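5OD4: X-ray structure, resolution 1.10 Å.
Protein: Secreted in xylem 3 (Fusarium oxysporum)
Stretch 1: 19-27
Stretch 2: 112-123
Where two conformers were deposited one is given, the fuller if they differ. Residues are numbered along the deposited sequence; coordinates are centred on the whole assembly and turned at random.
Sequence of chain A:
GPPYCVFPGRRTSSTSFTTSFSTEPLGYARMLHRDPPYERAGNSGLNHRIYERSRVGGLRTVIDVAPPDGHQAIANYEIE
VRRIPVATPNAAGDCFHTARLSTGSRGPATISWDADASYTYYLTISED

Stretch 1 (19-27) TSFSTEPLG
Stretch 2 112-123: SWDADASYTYYL

Two strands far apart in sequence can be zipped by a few backbone hydrogen bonds, after which side chains and ordered water extend the contact beyond the last paired residue. Secreted in xylem 3 offers a compact example. Residues 19-21 run antiparallel to residues 119-123, their axes approaching to 4.7 Å with 159° between their N-to-C directions. Both segments are extended: phi/psi is -154/161 at Thr19, -129/157 at Ser20 and -154/157 at Phe21, against -112/140, -126/115 and -102/135 at Tyr121, Tyr122 and Leu123.

Four hydrogen bonds fix the register. Thr19 N donates to Leu123 O (3.0 Å), and Leu123 N returns the bond to Thr19 O (2.9 Å). Two residues on, Phe21 N donates to Tyr121 O (2.9 Å) while Tyr121 N reaches Phe21 O (2.9 Å) at a nearly straight 174°. These reciprocal pairs have CA-CA distances of 5.4 Å. Between them lies the non-hydrogen-bonded pair Ser20 and Tyr122, whose CA atoms draw in to about 4.4 Å, so that CA-H groups face carbonyls: Ser20 CA lies 3.0 Å from Tyr121 O, and Tyr122 CA 3.5 Å from Thr19 O.

Past the bridges, water takes over from direct pairing. Water 1 hydrogen-bonds to Ser22 OG and to Thr120 OG1, each at 2.7 Å, joining an m serine to an m threonine. Water 3 accepts from Thr23 N (3.0 Å) and lies within donating distance of Ala117 O (3.0 Å) and Tyr119 O (2.7 Å), spanning the turn that precedes the second strand. Water 2 accepts from Trp113 NE1 (2.9 Å) and Asp116 N (3.0 Å) and also bonds Thr23 OG1 (2.8 Å). The turn is braced internally: Tyr121 OH donates to Asp116 O (2.8 Å), and Asp116 OD1 receives both Ser118 N (2.8 Å) and Ser118 OG (2.6 Å).

Alternation along the strands sorts the side chains. Thr19, Phe21, Tyr121 and Leu123 share one face of the sheet; Ser20 and Tyr122 share the other, with Ser20 CB 3.6 Å from Tyr122 CD2. On the first face, Phe21 (chi1 64°, p; chi2 -86°) lays its ring over Tyr121 (chi1 -58°, m; chi2 -80°). Tyr121 CB sits 3.8 Å from the centroid of the Phe21 ring and 20° off its normal, a CH-pi contact. The two rings, by contrast, barely overlap: their planes are inclined by 30° and slid apart, with centroids 5.4 Å from each other. Phe21 CZ also meets the edge of the Trp113 ring, 3.9 Å from Trp113 CZ2, while Thr19 CG2 approaches Leu123 CD2 at 4.1 Å.

The packing then follows the loop. Thr23 (m) points toward the second stretch, its CB 3.6 Å from Asp116 O, and Thr23 O lies 3.2 Å from Ala117 CB. Farther out, Leu26 (m, t) places CD2 3.9 Å from Ala115 CB. Altogether the two stretches bury 678 Å².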

# COMPACT_ATOMS: atom_id res chain seq x y z
N THR A 19 -7.34 -0.77 -2.64
CA THR A 19 -7.77 0.62 -2.56
C THR A 19 -6.92 1.46 -3.50
O THR A 19 -5.86 1.05 -3.90
CB THR A 19 -7.73 1.14 -1.10
OG1 THR A 19 -8.44 2.37 -1.04
CG2 THR A 19 -6.32 1.30 -0.55
N SER A 20 -7.41 2.63 -3.83
CA SER A 20 -6.62 3.58 -4.58
C SER A 20 -6.65 4.91 -3.89
O SER A 20 -7.57 5.23 -3.15
CB SER A 20 -7.11 3.71 -5.98
OG SER A 20 -8.43 4.19 -6.01
N PHE A 21 -5.63 5.72 -4.16
CA PHE A 21 -5.56 7.05 -3.56
C PHE A 21 -4.76 7.97 -4.43
O PHE A 21 -3.92 7.56 -5.22
CB PHE A 21 -5.01 7.03 -2.13
CG PHE A 21 -3.58 6.55 -2.02
CD1 PHE A 21 -3.30 5.20 -1.92
CD2 PHE A 21 -2.52 7.44 -2.04
CE1 PHE A 21 -1.98 4.77 -1.78
CE2 PHE A 21 -1.23 7.01 -1.90
CZ PHE A 21 -0.96 5.68 -1.78
N SER A 22 -5.04 9.26 -4.23
CA SER A 22 -4.31 10.36 -4.82
C SER A 22 -3.37 11.00 -3.76
O SER A 22 -3.55 10.85 -2.57
CB SER A 22 -5.30 11.42 -5.37
OG SER A 22 -6.15 10.91 -6.38
N THR A 23 -2.39 11.71 -4.26
CA THR A 23 -1.53 12.56 -3.42
C THR A 23 -1.84 14.01 -3.80
O THR A 23 -1.80 14.39 -4.99
CB THR A 23 -0.05 12.23 -3.66
OG1 THR A 23 0.19 10.87 -3.24
CG2 THR A 23 0.88 13.19 -3.02
N GLU A 24 -2.06 14.82 -2.79
CA GLU A 24 -2.34 16.21 -3.02
C GLU A 24 -1.13 16.96 -3.52
O GLU A 24 0.01 16.63 -3.10
CB GLU A 24 -2.86 16.91 -1.77
CG GLU A 24 -4.31 16.59 -1.42
CD GLU A 24 -4.78 15.16 -1.45
OE1 GLU A 24 -5.71 14.89 -2.25
OE2 GLU A 24 -4.30 14.36 -0.63
N PRO A 25 -1.31 18.00 -4.32
CA PRO A 25 -0.28 18.90 -4.67
C PRO A 25 0.51 19.28 -3.41
O PRO A 25 -0.04 19.51 -2.34
CB PRO A 25 -1.11 20.09 -5.27
CG PRO A 25 -2.26 19.45 -5.91
CD PRO A 25 -2.61 18.39 -4.97
N LEU A 26 1.81 19.30 -3.54
CA LEU A 26 2.70 19.47 -2.39
C LEU A 26 2.64 20.86 -1.70
O LEU A 26 3.01 21.00 -0.51
CB LEU A 26 4.11 19.09 -2.77
CG LEU A 26 4.30 17.63 -3.22
CD1 LEU A 26 5.73 17.39 -3.65
CD2 LEU A 26 3.87 16.62 -2.16
N GLY A 27 2.07 21.86 -2.38
CA GLY A 27 1.83 23.14 -1.79
C GLY A 27 0.59 23.21 -0.92
O GLY A 27 0.34 24.27 -0.33
N SER A 112 7.66 2.99 0.98
CA SER A 112 7.62 4.46 0.94
C SER A 112 8.27 4.96 -0.32
O SER A 112 9.05 4.26 -0.96
CB SER A 112 8.28 5.08 2.17
OG SER A 112 9.67 4.83 2.23
N TRP A 113 7.94 6.21 -0.65
CA TRP A 113 8.45 6.85 -1.87
C TRP A 113 8.35 8.35 -1.74
O TRP A 113 7.63 8.87 -0.89
CB TRP A 113 7.74 6.35 -3.12
CG TRP A 113 6.27 6.62 -3.19
CD1 TRP A 113 5.66 7.71 -3.72
CD2 TRP A 113 5.22 5.74 -2.80
NE1 TRP A 113 4.30 7.57 -3.70
CE2 TRP A 113 4.00 6.36 -3.14
CE3 TRP A 113 5.18 4.45 -2.22
CZ2 TRP A 113 2.79 5.73 -2.94
CZ3 TRP A 113 3.96 3.87 -2.01
CH2 TRP A 113 2.79 4.50 -2.36
N ASP A 114 9.06 9.08 -2.58
CA ASP A 114 8.96 10.55 -2.60
C ASP A 114 7.56 10.92 -3.11
O ASP A 114 7.15 10.52 -4.19
CB ASP A 114 10.02 11.14 -3.52
CG ASP A 114 11.43 10.99 -2.99
OD1 ASP A 114 11.66 10.78 -1.80
OD2 ASP A 114 12.36 11.21 -3.80
N ALA A 115 6.86 11.74 -2.35
CA ALA A 115 5.47 12.04 -2.67
C ALA A 115 5.37 12.72 -4.02
O ALA A 115 6.17 13.62 -4.34
CB ALA A 115 4.88 12.91 -1.58
N ASP A 116 4.38 12.32 -4.81
CA ASP A 116 4.22 12.80 -6.17
C ASP A 116 2.74 12.79 -6.53
O ASP A 116 2.09 11.74 -6.56
CB ASP A 116 5.05 11.97 -7.14
CG ASP A 116 5.09 12.54 -8.59
OD1 ASP A 116 4.18 13.24 -9.00
OD2 ASP A 116 6.08 12.27 -9.32
N ALA A 117 2.22 13.98 -6.82
CA ALA A 117 0.81 14.16 -7.14
C ALA A 117 0.42 13.76 -8.55
O ALA A 117 -0.75 13.76 -8.89
CB ALA A 117 0.42 15.62 -6.93
N SER A 118 1.39 13.40 -9.39
CA SER A 118 1.18 13.13 -10.82
C SER A 118 0.81 11.70 -11.13
O SER A 118 0.75 11.35 -12.31
CB SER A 118 2.42 13.55 -11.64
OG SER A 118 3.51 12.68 -11.48
N TYR A 119 0.60 10.86 -10.12
CA TYR A 119 0.13 9.50 -10.31
C TYR A 119 -1.01 9.23 -9.34
O TYR A 119 -1.06 9.81 -8.26
CB TYR A 119 1.23 8.48 -10.00
CG TYR A 119 2.42 8.56 -10.87
CD1 TYR A 119 3.46 9.42 -10.58
CD2 TYR A 119 2.54 7.74 -11.98
CE1 TYR A 119 4.59 9.48 -11.38
CE2 TYR A 119 3.69 7.77 -12.78
CZ TYR A 119 4.70 8.64 -12.46
OH TYR A 119 5.82 8.68 -13.26
N THR A 120 -1.88 8.31 -9.72
CA THR A 120 -2.81 7.67 -8.79
C THR A 120 -2.20 6.33 -8.39
O THR A 120 -1.60 5.64 -9.23
CB THR A 120 -4.19 7.42 -9.46
OG1 THR A 120 -4.68 8.67 -10.02
CG2 THR A 120 -5.22 6.88 -8.50
N TYR A 121 -2.35 5.97 -7.12
CA TYR A 121 -1.72 4.79 -6.56
C TYR A 121 -2.75 3.74 -6.22
O TYR A 121 -3.83 4.06 -5.71
CB TYR A 121 -0.91 5.19 -5.29
CG TYR A 121 0.11 6.23 -5.61
CD1 TYR A 121 1.30 5.88 -6.20
CD2 TYR A 121 -0.13 7.56 -5.40
CE1 TYR A 121 2.24 6.84 -6.55
CE2 TYR A 121 0.78 8.55 -5.76
CZ TYR A 121 1.96 8.17 -6.34
OH TYR A 121 2.91 9.10 -6.73
N TYR A 122 -2.41 2.48 -6.50
CA TYR A 122 -3.32 1.34 -6.32
C TYR A 122 -2.64 0.32 -5.44
O TYR A 122 -1.63 -0.26 -5.85
CB TYR A 122 -3.70 0.73 -7.69
CG TYR A 122 -4.46 1.69 -8.56
CD1 TYR A 122 -3.82 2.71 -9.28
CD2 TYR A 122 -5.83 1.61 -8.63
CE1 TYR A 122 -4.52 3.60 -10.07
CE2 TYR A 122 -6.58 2.53 -9.40
CZ TYR A 122 -5.90 3.51 -10.09
OH TYR A 122 -6.60 4.41 -10.87
N LEU A 123 -3.18 0.10 -4.25
CA LEU A 123 -2.64 -0.83 -3.28
C LEU A 123 -3.46 -2.12 -3.30
O LEU A 123 -4.69 -2.08 -3.25
CB LEU A 123 -2.75 -0.20 -1.88
CG LEU A 123 -2.43 -1.07 -0.68
CD1 LEU A 123 -0.98 -1.51 -0.69
CD2 LEU A 123 -2.78 -0.34 0.61
O HOH W 1 -4.69 11.02 -8.65
O HOH W 2 2.85 10.10 -3.57
O HOH W 3 -2.44 11.94 -7.29